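Local atomic coordinates of natural cytotoxicity triggering receptor 2 (Homo sapiens, PDB entry 1HKF), a protein that acts as a cytotoxicity-activating receptor and may help activated natural killer cells to lyse tumour cells. Residues K48-S51 against A52-I56. Numbering follows the deposited sequence.
Sequences KEAS and ALVCI
Ser51 holds OG between its backbone N and carbonyl carbon (chi1 83°), which carries the hydroxyl over the start of the turn, where OG accepts a hydrogen bond of 3.1 Å from Leu53 N, an ST turn. Val54 turns CG2 to the side of its backbone N, and this methyl lies beside the same hydroxyl, modelled so close that the spacing is doubtful; its other branch, CG1, lies anti to that N (chi1 -174°) and reaches Ala50 CB at 4.1 Å. Ala50 CB also meets Ile56 CG1, bridging two side chains on the same face of the returning strand.

Ser51 to Val54 is a type I beta turn closing the hairpin between strands 43-49 and 54-61 of this V-set immunoglobulin domain, the C-C' hairpin. Its closing bond, from Val54 N to Ser51 O, is weak at 3.3 Å. The turn runs out of a classic beta bulge, Ser51 belonging to both: Ala50 and Ser51 both face Val54, and their N-H groups converge on Val54 O. Ala50 N makes the shorter bond, 2.7 Å and nearly straight at 169°, though tilted from the carbonyl plane; Ser51 N, at 3.2 Å, lies in that plane on a lone pair. Ile56 N donates to Lys48 O at 3.0 Å.

On the opposite face are Glu49 and Cys55, a non-hydrogen-bonded pair. Cys55 SG packs against the backbone of Lys48 and forms a disulfide with Cys47. The Glu49 carboxylate forms a salt bridge with Arg116 and accepts a hydrogen bond from Trp100 NE1, while Lys48 NZ donates one to Ser96 O. The hairpin end is thus held by a doubly gripped carbonyl, an ST turn and a covalent cross-link between its strands, which should limit its flexing at the domain surface.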
# COMPACT_ATOMS: atom_id res chain seq x y z
N LYS A 48 2.58 -16.90 -4.01
CA LYS A 48 1.93 -16.69 -5.29
C LYS A 48 1.49 -18.00 -5.93
O LYS A 48 2.29 -18.92 -6.03
CB LYS A 48 2.90 -15.98 -6.25
CG LYS A 48 2.20 -15.55 -7.49
CD LYS A 48 3.04 -14.66 -8.38
CE LYS A 48 2.13 -14.09 -9.46
NZ LYS A 48 2.86 -13.79 -10.71
N GLU A 49 0.24 -18.09 -6.38
CA GLU A 49 -0.22 -19.34 -7.00
C GLU A 49 0.52 -19.65 -8.27
O GLU A 49 0.57 -18.80 -9.16
CB GLU A 49 -1.69 -19.29 -7.39
CG GLU A 49 -2.66 -19.62 -6.30
CD GLU A 49 -4.11 -19.45 -6.70
OE1 GLU A 49 -4.98 -19.35 -5.84
OE2 GLU A 49 -4.38 -19.40 -8.00
N ALA A 50 1.06 -20.86 -8.37
CA ALA A 50 1.73 -21.31 -9.59
C ALA A 50 0.77 -22.30 -10.31
O ALA A 50 0.80 -22.43 -11.54
CB ALA A 50 3.06 -21.97 -9.27
N SER A 51 -0.09 -22.96 -9.54
CA SER A 51 -1.06 -23.92 -10.03
C SER A 51 -2.17 -24.03 -8.98
O SER A 51 -2.10 -23.40 -7.93
CB SER A 51 -0.41 -25.30 -10.26
OG SER A 51 -0.33 -26.04 -9.06
N ALA A 52 -3.22 -24.80 -9.24
CA ALA A 52 -4.32 -24.89 -8.26
C ALA A 52 -3.86 -25.58 -7.00
O ALA A 52 -4.55 -25.54 -5.97
CB ALA A 52 -5.50 -25.66 -8.83
N LEU A 53 -2.72 -26.19 -7.10
CA LEU A 53 -2.30 -26.85 -5.90
C LEU A 53 -0.87 -26.54 -5.51
O LEU A 53 -0.26 -27.29 -4.74
CB LEU A 53 -2.45 -28.37 -6.05
CG LEU A 53 -3.88 -28.90 -6.22
CD1 LEU A 53 -3.86 -30.40 -6.48
CD2 LEU A 53 -4.72 -28.57 -4.99
N VAL A 54 -0.31 -25.44 -6.04
CA VAL A 54 1.06 -24.98 -5.72
C VAL A 54 1.05 -23.47 -5.52
O VAL A 54 0.69 -22.72 -6.42
CB VAL A 54 2.03 -25.32 -6.84
CG1 VAL A 54 3.46 -24.97 -6.47
CG2 VAL A 54 1.94 -26.79 -7.21
N CYS A 55 1.48 -23.04 -4.33
CA CYS A 55 1.57 -21.63 -3.99
C CYS A 55 3.00 -21.49 -3.50
O CYS A 55 3.35 -22.01 -2.43
CB CYS A 55 0.59 -21.25 -2.87
SG CYS A 55 0.29 -19.43 -2.70
N ILE A 56 3.83 -20.81 -4.28
CA ILE A 56 5.24 -20.56 -3.98
C ILE A 56 5.44 -19.48 -2.90
O ILE A 56 4.97 -18.33 -3.05
CB ILE A 56 5.91 -20.13 -5.26
CG1 ILE A 56 5.72 -21.25 -6.29
CG2 ILE A 56 7.36 -19.73 -4.99
CD1 ILE A 56 6.74 -21.25 -7.37